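Local coordinates for cysteine synthase (Fusobacterium nucleatum subsp. nucleatum strain ATCC 25586, PDB 5XEM), which probably makes L-cysteine and acetate from O-acetyl-L-serine and hydrogen sulfide with pyridoxal 5'-phosphate, and here carries L-lanthionine as a Schiff base with the cofactor, at residues S209-S213 with M227-I232; T181-S186 with V235-A241; D173-T179 with I199-E205. One frame throughout, in Å; residues are numbered along the deposited sequence.

Contact 1: S209-S213 with M227-I232; sequences SPLLS and MSIGGI. With 85F ((2R)-2-azanyl-3-[(2R)-2-azanyl-3-oxidanyl-3-oxidanylidene-propyl]sulfanyl-propanoic acid), chain C.
Beside the lanthionine pocket, the short helix that begins at L211 packs against the loop M227-I232, which carries two residues of that site. The first two leucines of the helix do the work. L211 extends CG away from its own backbone N (chi1 -180°), which carries CD2 over to M227 CB at 3.8 Å and into the angle between M227 and I232 CG1; the L211 and M227 side chains cross at about a right angle. L212 starts less directly aimed, yet its CD2 ends 3.7 Å from I232 CD1 and also reaches the sulfur, M227 SD, while its CD1 lies near M227 CE. The methionine, extended beyond CG, thus runs across both leucines, and I232 closes the outer side of the cluster.

Polar contact between the segments goes through water. One water donates to S209 O and accepts from M227 N, at 2.7 and 2.8 Å. A second is hydrogen-bonded to S209 OG and gives a weak bond to M227 O, so both backbone polar atoms of M227 are tied back to S209.

Next to M227, S228 grips the lanthionine carboxylate remote from the cofactor with both its groups: N to OH2 at 2.9 Å, nearly straight at 166°, and OG to OH1 at 2.7 Å. S228 OG is itself tied to M124 N. Each carboxylate oxygen therefore accepts a hydrogen bond from the same residue, which probably favours the charged form of the acid group, while leucines and waters join M227, the neighbour of S228, to 209-213.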
loop_
_atom_site.group_PDB
_atom_site.type_symbol
_atom_site.label_atom_id
_atom_site.label_comp_id
_atom_site.label_asym_id
_atom_site.label_seq_id
_atom_site.Cartn_x
_atom_site.Cartn_y
_atom_site.Cartn_z
ATOM N N SER A 209 9.124 -2.826 26.986
ATOM C CA SER A 209 10.018 -3.956 26.812
ATOM C C SER A 209 11.435 -3.484 26.542
ATOM O O SER A 209 12.003 -3.732 25.468
ATOM C CB SER A 209 9.534 -4.885 25.714
ATOM O OG SER A 209 10.192 -6.142 25.850
ATOM N N PRO A 210 12.052 -2.881 27.563
ATOM C CA PRO A 210 13.279 -2.141 27.422
ATOM C C PRO A 210 14.513 -3.017 27.589
ATOM O O PRO A 210 15.347 -2.776 28.496
ATOM C CB PRO A 210 13.147 -1.133 28.533
ATOM C CG PRO A 210 12.543 -1.924 29.630
ATOM C CD PRO A 210 11.569 -2.828 28.958
ATOM N N LEU A 211 14.672 -3.976 26.679
ATOM C CA LEU A 211 15.755 -4.940 26.786
ATOM C C LEU A 211 17.128 -4.276 26.710
ATOM O O LEU A 211 18.012 -4.588 27.534
ATOM C CB LEU A 211 15.638 -6.066 25.739
ATOM C CG LEU A 211 16.730 -7.133 25.777
ATOM C CD1 LEU A 211 16.827 -7.738 27.168
ATOM C CD2 LEU A 211 16.488 -8.226 24.723
ATOM N N LEU A 212 17.313 -3.418 25.720
ATOM C CA LEU A 212 18.611 -2.785 25.470
ATOM C C LEU A 212 18.943 -1.766 26.544
ATOM O O LEU A 212 20.131 -1.608 26.921
ATOM C CB LEU A 212 18.632 -2.085 24.102
ATOM C CG LEU A 212 18.357 -2.963 22.858
ATOM C CD1 LEU A 212 18.424 -2.127 21.582
ATOM C CD2 LEU A 212 19.343 -4.112 22.792
ATOM N N SER A 213 17.931 -1.057 27.033
ATOM C CA SER A 213 18.168 0.092 27.904
ATOM C C SER A 213 18.126 -0.304 29.372
ATOM O O SER A 213 18.817 0.301 30.170
ATOM C CB SER A 213 17.196 1.246 27.615
ATOM O OG SER A 213 15.836 0.867 27.776
ATOM N N MET A 227 12.126 -7.265 21.343
ATOM C CA MET A 227 13.035 -8.407 21.193
ATOM C C MET A 227 12.578 -9.513 22.113
ATOM O O MET A 227 12.757 -9.408 23.320
ATOM C CB MET A 227 14.429 -7.955 21.581
ATOM C CG MET A 227 15.049 -7.102 20.488
ATOM S SD MET A 227 16.627 -6.367 20.978
ATOM C CE MET A 227 16.991 -5.351 19.553
ATOM N N SER A 228 11.966 -10.553 21.549
ATOM C CA SER A 228 11.368 -11.627 22.357
ATOM C C SER A 228 11.839 -13.039 22.016
ATOM O O SER A 228 11.138 -14.036 22.326
ATOM C CB SER A 228 9.837 -11.546 22.324
ATOM O OG SER A 228 9.268 -11.777 21.043
ATOM N N ILE A 229 12.997 -13.152 21.390
ATOM C CA ILE A 229 13.555 -14.493 21.083
ATOM C C ILE A 229 14.386 -15.072 22.235
ATOM O O ILE A 229 14.894 -16.183 22.109
ATOM C CB ILE A 229 14.392 -14.548 19.767
ATOM C CG1 ILE A 229 15.744 -13.822 19.915
ATOM C CG2 ILE A 229 13.572 -13.999 18.615
ATOM C CD1 ILE A 229 16.709 -14.026 18.751
ATOM N N GLY A 230 14.543 -14.331 23.330
ATOM C CA GLY A 230 15.307 -14.816 24.497
ATOM C C GLY A 230 16.695 -14.223 24.604
ATOM O O GLY A 230 17.566 -14.767 25.297
ATOM N N GLY A 231 16.910 -13.099 23.937
ATOM C CA GLY A 231 18.198 -12.414 23.984
ATOM C C GLY A 231 18.248 -11.410 22.854
ATOM O O GLY A 231 17.271 -11.278 22.090
ATOM N N ILE A 232 19.367 -10.707 22.743
ATOM C CA ILE A 232 19.558 -9.737 21.671
ATOM C C ILE A 232 19.934 -10.446 20.363
ATOM O O ILE A 232 20.847 -11.250 20.339
ATOM C CB ILE A 232 20.631 -8.692 22.060
ATOM C CG1 ILE A 232 20.198 -7.939 23.320
ATOM C CG2 ILE A 232 20.871 -7.701 20.929
ATOM C CD1 ILE A 232 21.283 -7.079 23.926
HETATM N N 85F C . 9.370 -7.185 12.332
HETATM C CA 85F C . 9.888 -8.568 12.267
HETATM C CB 85F C . 9.999 -9.168 13.686
HETATM S SG 85F C . 11.294 -8.460 14.674
HETATM C CD 85F C . 11.317 -9.388 16.224
HETATM C CE 85F C . 10.006 -9.310 17.049
HETATM N NZ2 85F C . 9.552 -7.924 17.222
HETATM C CZ1 85F C . 10.300 -9.917 18.448
HETATM O OH1 85F C . 9.389 -9.760 19.315
HETATM O OH2 85F C . 11.392 -10.509 18.677
HETATM C C 85F C . 9.005 -9.444 11.405
HETATM O OXT 85F C . 8.314 -8.875 10.546
HETATM O O 85F C . 9.067 -10.686 11.588
HETATM O O HOH W 1 12.582 -5.633 23.600
HETATM O O HOH W 2 10.010 -8.071 23.930
#

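Contact 2: T181-S186 with V235-A241. With PLP (pyridoxal-5'-phosphate), chain D.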
loop_
_atom_site.group_PDB
_atom_site.type_symbol
_atom_site.label_atom_id
_atom_site.label_comp_id
_atom_site.label_asym_id
_atom_site.label_seq_id
_atom_site.Cartn_x
_atom_site.Cartn_y
_atom_site.Cartn_z
ATOM N N THR A 181 14.447 -7.196 15.022
ATOM C CA THR A 181 15.706 -7.918 14.789
ATOM C C THR A 181 16.931 -6.997 15.031
ATOM O O THR A 181 17.984 -7.452 15.497
ATOM C CB THR A 181 15.837 -8.512 13.364
ATOM O OG1 THR A 181 16.024 -7.468 12.402
ATOM C CG2 THR A 181 14.664 -9.421 13.001
ATOM N N GLY A 182 16.756 -5.718 14.725
ATOM C CA GLY A 182 17.783 -4.701 14.785
ATOM C C GLY A 182 18.492 -4.532 13.463
ATOM O O GLY A 182 19.461 -3.755 13.345
ATOM N N GLY A 183 18.027 -5.263 12.462
ATOM C CA GLY A 183 18.699 -5.293 11.169
ATOM C C GLY A 183 18.567 -4.035 10.379
ATOM O O GLY A 183 19.550 -3.570 9.779
ATOM N N SER A 184 17.369 -3.469 10.309
ATOM C CA SER A 184 17.216 -2.216 9.559
ATOM C C SER A 184 18.030 -1.104 10.219
ATOM O O SER A 184 18.719 -0.339 9.513
ATOM C CB SER A 184 15.744 -1.812 9.362
ATOM O OG SER A 184 15.086 -1.736 10.600
ATOM N N PHE A 185 17.958 -0.993 11.550
ATOM C CA PHE A 185 18.804 -0.022 12.236
ATOM C C PHE A 185 20.289 -0.253 11.924
ATOM O O PHE A 185 21.035 0.692 11.563
ATOM C CB PHE A 185 18.621 -0.070 13.763
ATOM C CG PHE A 185 19.705 0.679 14.485
ATOM C CD1 PHE A 185 19.728 2.070 14.448
ATOM C CD2 PHE A 185 20.730 0.013 15.110
ATOM C CE1 PHE A 185 20.755 2.774 15.032
ATOM C CE2 PHE A 185 21.771 0.719 15.722
ATOM C CZ PHE A 185 21.772 2.098 15.671
ATOM N N SER A 186 20.728 -1.491 12.132
ATOM C CA SER A 186 22.174 -1.758 12.177
ATOM C C SER A 186 22.795 -1.692 10.779
ATOM O O SER A 186 23.869 -1.159 10.613
ATOM C CB SER A 186 22.459 -3.092 12.854
ATOM O OG SER A 186 21.872 -3.116 14.164
ATOM N N VAL A 235 22.009 -10.030 14.589
ATOM C CA VAL A 235 22.093 -8.964 13.589
ATOM C C VAL A 235 22.002 -7.536 14.127
ATOM O O VAL A 235 22.196 -6.602 13.372
ATOM C CB VAL A 235 21.056 -9.141 12.446
ATOM C CG1 VAL A 235 21.366 -10.426 11.679
ATOM C CG2 VAL A 235 19.631 -9.148 12.998
ATOM N N TYR A 236 21.719 -7.366 15.420
ATOM C CA TYR A 236 21.762 -6.062 16.044
ATOM C C TYR A 236 23.198 -5.731 16.410
ATOM O O TYR A 236 23.868 -6.530 17.092
ATOM C CB TYR A 236 20.898 -6.032 17.312
ATOM C CG TYR A 236 20.990 -4.732 18.046
ATOM C CD1 TYR A 236 20.442 -3.577 17.517
ATOM C CD2 TYR A 236 21.691 -4.629 19.271
ATOM C CE1 TYR A 236 20.535 -2.378 18.181
ATOM C CE2 TYR A 236 21.798 -3.424 19.928
ATOM C CZ TYR A 236 21.231 -2.295 19.384
ATOM O OH TYR A 236 21.323 -1.075 20.028
ATOM N N ASP A 237 23.651 -4.557 15.993
ATOM C CA ASP A 237 24.985 -4.067 16.332
ATOM C C ASP A 237 24.919 -2.826 17.222
ATOM O O ASP A 237 24.804 -1.692 16.754
ATOM C CB ASP A 237 25.816 -3.815 15.063
ATOM C CG ASP A 237 27.243 -3.366 15.386
ATOM O OD1 ASP A 237 27.608 -3.363 16.582
ATOM O OD2 ASP A 237 27.983 -3.017 14.435
ATOM N N GLY A 238 25.016 -3.056 18.532
ATOM C CA GLY A 238 24.829 -1.989 19.511
ATOM C C GLY A 238 25.971 -0.986 19.556
ATOM O O GLY A 238 25.828 0.084 20.127
ATOM N N SER A 239 27.096 -1.315 18.932
ATOM C CA SER A 239 28.223 -0.377 18.867
ATOM C C SER A 239 27.894 0.835 17.997
ATOM O O SER A 239 28.560 1.873 18.087
ATOM C CB SER A 239 29.482 -1.076 18.367
ATOM O OG SER A 239 29.387 -1.397 16.990
ATOM N N LEU A 240 26.847 0.706 17.178
ATOM C CA LEU A 240 26.363 1.785 16.318
ATOM C C LEU A 240 25.413 2.749 17.030
ATOM O O LEU A 240 25.166 3.842 16.533
ATOM C CB LEU A 240 25.670 1.180 15.081
ATOM C CG LEU A 240 26.556 0.343 14.156
ATOM C CD1 LEU A 240 25.727 -0.443 13.141
ATOM C CD2 LEU A 240 27.554 1.246 13.429
ATOM N N ALA A 241 24.891 2.365 18.197
ATOM C CA ALA A 241 23.851 3.149 18.882
ATOM C C ALA A 241 24.432 4.295 19.690
ATOM O O ALA A 241 25.095 4.055 20.683
ATOM C CB ALA A 241 23.041 2.250 19.820
HETATM N N1 PLP D . 8.347 -2.277 12.632
HETATM C C2 PLP D . 7.641 -3.281 12.089
HETATM C C2A PLP D . 6.202 -3.038 11.631
HETATM C C3 PLP D . 8.212 -4.554 11.910
HETATM O O3 PLP D . 7.483 -5.549 11.343
HETATM C C4 PLP D . 9.523 -4.790 12.314
HETATM C C4A PLP D . 10.178 -6.150 12.145
HETATM C C5 PLP D . 10.232 -3.717 12.873
HETATM C C6 PLP D . 9.613 -2.476 13.007
HETATM C C5A PLP D . 11.666 -3.841 13.338
HETATM O O4P PLP D . 12.564 -3.963 12.178
HETATM P P PLP D . 13.975 -4.765 12.237
HETATM O O1P PLP D . 14.720 -4.490 11.052
HETATM O O2P PLP D . 13.583 -6.149 12.421
HETATM O O3P PLP D . 14.599 -4.282 13.498
#
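The loop V235-A241 runs past the first turn of helix 183-195, with the CA atoms of G182 and Y236 just 4.4 Å apart and those of S186 and D237 at 5.5 Å. T181-S186 is the phosphate-binding loop and helix start of this PLP enzyme: each of the three phosphate oxygens is hydrogen-bonded by this segment, through the amides of T181, G182 and S184 and the hydroxyls of T181 and S184, and PLP is held also by G180, K46, N76 and S270. T181 OG1 bonds to O2P at 2.8 Å and also accepts from G183 N, forming an ST turn that braces the loop from within.

On the side facing V235-A241, T181 O rests against V235 CG2, buried with no hydrogen-bonding partner in the model. G182 has no side chain, and its CA sits at the edge of the Y236 ring, near CD1. F185, CG anti to the backbone N (chi1 166°), turns its ring edge to D237 O and L240 O, the latter by CZ; CD2 meets Y236 CE1 at 3.9 Å, and CE2 meets L240 CB. L240 in turn lays CD1 against S186 O.

S239 N bonds to D237 OD1, making an Asx turn, and S239 OG reaches OD1 from the same face. The joining bond belongs to S186, whose OG takes D237 N at 2.9 Å and 171° while donating to G182 O at 2.6 Å, from the face of that carbonyl opposite to S186 N.

Contact 3: D173-T179 with I199-E205; sequences DVFICGT and IKTFPVE. With PLP (pyridoxal-5'-phosphate), chain D.
Strands 174-178 and 200-205 run side by side in parallel, their axes 4.5 Å apart at closest and turned by 24°, with V174 facing K200 and so on in step to G178 facing V204. K200 N hydrogen-bonds to D173 O, F175 N to K200 O, F202 N to F175 O, C177 N to F202 O and V204 N to C177 O; the first four are fairly straight, whereas the last is bent to 138°.

On the face that carries V174, I176, F202 and V204, the F202 ring lies along the first strand. V174 CG1 touches it at the edge, 3.7 Å from CE1, and I176 CG1 approaches CD1 obliquely. I176 sends its other branch forward, CG2 anti to the backbone N, to meet V204 CG2 at 3.5 Å. Helix 269-284 covers this face, with Y281 against V174 and F202.

The pair belongs to a beta-alpha-beta crossover: helix 183-195 links the two strands and lies on the opposite face, where F175, C177, T201 and P203 point. There T201 CG2 comes up to the edge of the F175 ring, which packs on T188 and L192 of that helix, and T201 OG1 is hydrogen-bonded to K193 NZ.

Past the end of the first strand, T179 holds V204 O twice. Its N gives a bond of 3.0 Å nearly in line with the carbonyl, though bent at the hydrogen, and OG1 adds one of 2.9 Å from above the carbonyl plane. That hydroxyl sits between N and C of its own backbone (chi1 63°), which sets CG2 alongside P203 CB at 3.4 Å, tighter than usual for two carbons. T179 CA lies 3.5 Å from O3P of the PLP phosphate.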
loop_
_atom_site.group_PDB
_atom_site.type_symbol
_atom_site.label_atom_id
_atom_site.label_comp_id
_atom_site.label_asym_id
_atom_site.label_seq_id
_atom_site.Cartn_x
_atom_site.Cartn_y
_atom_site.Cartn_z
ATOM N N ASP A 173 22.060 14.375 9.354
ATOM C CA ASP A 173 22.606 14.568 10.705
ATOM C C ASP A 173 22.217 13.498 11.697
ATOM O O ASP A 173 23.019 13.137 12.562
ATOM C CB ASP A 173 22.154 15.921 11.240
ATOM C CG ASP A 173 22.663 17.049 10.390
ATOM O OD1 ASP A 173 23.893 17.122 10.204
ATOM O OD2 ASP A 173 21.832 17.824 9.871
ATOM N N VAL A 174 20.994 12.976 11.571
ATOM C CA VAL A 174 20.488 12.009 12.534
ATOM C C VAL A 174 19.621 10.934 11.798
ATOM O O VAL A 174 18.929 11.250 10.868
ATOM C CB VAL A 174 19.635 12.709 13.605
ATOM C CG1 VAL A 174 19.144 11.694 14.630
ATOM C CG2 VAL A 174 20.424 13.834 14.316
ATOM N N PHE A 175 19.733 9.680 12.212
ATOM C CA PHE A 175 18.917 8.587 11.679
ATOM C C PHE A 175 18.329 7.885 12.889
ATOM O O PHE A 175 19.060 7.563 13.830
ATOM C CB PHE A 175 19.794 7.631 10.853
ATOM C CG PHE A 175 19.113 6.340 10.466
ATOM C CD1 PHE A 175 18.049 6.352 9.576
ATOM C CD2 PHE A 175 19.552 5.118 10.978
ATOM C CE1 PHE A 175 17.404 5.174 9.210
ATOM C CE2 PHE A 175 18.924 3.935 10.607
ATOM C CZ PHE A 175 17.839 3.970 9.731
ATOM N N ILE A 176 17.006 7.675 12.896
ATOM C CA ILE A 176 16.323 7.075 14.027
ATOM C C ILE A 176 15.478 5.953 13.451
ATOM O O ILE A 176 14.739 6.185 12.488
ATOM C CB ILE A 176 15.472 8.100 14.823
ATOM C CG1 ILE A 176 16.414 9.110 15.512
ATOM C CG2 ILE A 176 14.599 7.384 15.857
ATOM C CD1 ILE A 176 15.769 10.334 16.102
ATOM N N CYS A 177 15.605 4.752 14.031
ATOM C CA CYS A 177 14.985 3.550 13.488
ATOM C C CYS A 177 14.487 2.619 14.591
ATOM O O CYS A 177 15.195 2.373 15.583
ATOM C CB CYS A 177 16.006 2.815 12.612
ATOM S SG CYS A 177 15.346 1.464 11.625
ATOM N N GLY A 178 13.271 2.104 14.424
ATOM C CA GLY A 178 12.726 1.149 15.365
ATOM C C GLY A 178 13.441 -0.180 15.255
ATOM O O GLY A 178 13.985 -0.490 14.202
ATOM N N THR A 179 13.440 -0.970 16.325
ATOM C CA THR A 179 14.117 -2.265 16.336
ATOM C C THR A 179 13.217 -3.433 16.730
ATOM O O THR A 179 12.322 -3.313 17.583
ATOM C CB THR A 179 15.351 -2.281 17.291
ATOM O OG1 THR A 179 14.920 -2.051 18.656
ATOM C CG2 THR A 179 16.349 -1.220 16.851
ATOM N N ILE A 199 27.441 11.626 11.750
ATOM C CA ILE A 199 26.006 11.310 11.854
ATOM C C ILE A 199 25.772 10.583 13.176
ATOM O O ILE A 199 26.601 9.746 13.580
ATOM C CB ILE A 199 25.521 10.444 10.656
ATOM C CG1 ILE A 199 23.986 10.411 10.589
ATOM C CG2 ILE A 199 26.072 9.028 10.724
ATOM C CD1 ILE A 199 23.449 9.574 9.446
ATOM N N LYS A 200 24.675 10.935 13.846
ATOM C CA LYS A 200 24.184 10.221 15.024
ATOM C C LYS A 200 23.101 9.207 14.579
ATOM O O LYS A 200 22.219 9.554 13.785
ATOM C CB LYS A 200 23.612 11.200 16.057
ATOM C CG LYS A 200 24.591 12.288 16.559
ATOM C CD LYS A 200 25.763 11.690 17.317
ATOM C CE LYS A 200 26.718 12.776 17.838
ATOM N NZ LYS A 200 27.729 13.170 16.795
ATOM N N THR A 201 23.184 7.976 15.085
ATOM C CA THR A 201 22.245 6.905 14.728
ATOM C C THR A 201 21.657 6.270 15.993
ATOM O O THR A 201 22.428 5.865 16.899
ATOM C CB THR A 201 22.932 5.840 13.846
ATOM O OG1 THR A 201 24.042 5.250 14.549
ATOM C CG2 THR A 201 23.440 6.452 12.530
ATOM N N PHE A 202 20.315 6.215 16.068
ATOM C CA PHE A 202 19.633 5.762 17.271
ATOM C C PHE A 202 18.574 4.692 16.973
ATOM O O PHE A 202 17.686 4.952 16.157
ATOM C CB PHE A 202 18.916 6.913 17.967
ATOM C CG PHE A 202 19.795 8.099 18.286
ATOM C CD1 PHE A 202 19.942 9.129 17.376
ATOM C CD2 PHE A 202 20.431 8.195 19.517
ATOM C CE1 PHE A 202 20.741 10.219 17.668
ATOM C CE2 PHE A 202 21.229 9.298 19.817
ATOM C CZ PHE A 202 21.373 10.311 18.902
ATOM N N PRO A 203 18.654 3.536 17.669
ATOM C CA PRO A 203 17.582 2.567 17.689
ATOM C C PRO A 203 16.496 2.983 18.676
ATOM O O PRO A 203 16.788 3.707 19.661
ATOM C CB PRO A 203 18.292 1.298 18.155
ATOM C CG PRO A 203 19.300 1.798 19.135
ATOM C CD PRO A 203 19.718 3.150 18.621
ATOM N N VAL A 204 15.254 2.536 18.425
ATOM C CA VAL A 204 14.154 2.743 19.333
ATOM C C VAL A 204 13.640 1.369 19.751
ATOM O O VAL A 204 13.573 0.448 18.933
ATOM C CB VAL A 204 12.984 3.547 18.695
ATOM C CG1 VAL A 204 11.952 3.878 19.775
ATOM C CG2 VAL A 204 13.484 4.795 17.950
ATOM N N GLU A 205 13.316 1.224 21.026
ATOM C CA GLU A 205 12.681 0.003 21.530
ATOM C C GLU A 205 11.429 0.364 22.317
ATOM O O GLU A 205 11.216 1.535 22.661
ATOM C CB GLU A 205 13.697 -0.804 22.366
ATOM C CG GLU A 205 14.043 -0.204 23.715
ATOM C CD GLU A 205 15.062 -1.028 24.494
ATOM O OE1 GLU A 205 15.408 -2.146 24.041
ATOM O OE2 GLU A 205 15.505 -0.555 25.565
HETATM N N1 PLP D . 8.347 -2.277 12.632
HETATM C C2 PLP D . 7.641 -3.281 12.089
HETATM C C2A PLP D . 6.202 -3.038 11.631
HETATM C C3 PLP D . 8.212 -4.554 11.910
HETATM O O3 PLP D . 7.483 -5.549 11.343
HETATM C C4 PLP D . 9.523 -4.790 12.314
HETATM C C4A PLP D . 10.178 -6.150 12.145
HETATM C C5 PLP D . 10.232 -3.717 12.873
HETATM C C6 PLP D . 9.613 -2.476 13.007
HETATM C C5A PLP D . 11.666 -3.841 13.338
HETATM O O4P PLP D . 12.564 -3.963 12.178
HETATM P P PLP D . 13.975 -4.765 12.237
HETATM O O1P PLP D . 14.720 -4.490 11.052
HETATM O O2P PLP D . 13.583 -6.149 12.421
HETATM O O3P PLP D . 14.599 -4.282 13.498
#

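Contacts 2 and 3 interlock along the chain: strand 174-178 leads into the phosphate loop and helix of contact 2, and the chain leaves that helix to return as strand 200-206. Their centres are about 10 Å apart, and T179 and 181-184 face the PLP phosphate. F185 CE1 fits against P203 N at 3.5 Å. Contact 1 follows contact 3, its centre about 17 Å away; E205 reaches the short helix, OE2 to S213 OG at 2.6 Å and OE1 to L212 N at 2.8 Å, both probable hydrogen bonds. L212 CD1 packs 3.5 Å from Y236 OH of contact 2. The Schiff base joins the two sites, with S228 at the remote carboxylate and 181-184 at the phosphate.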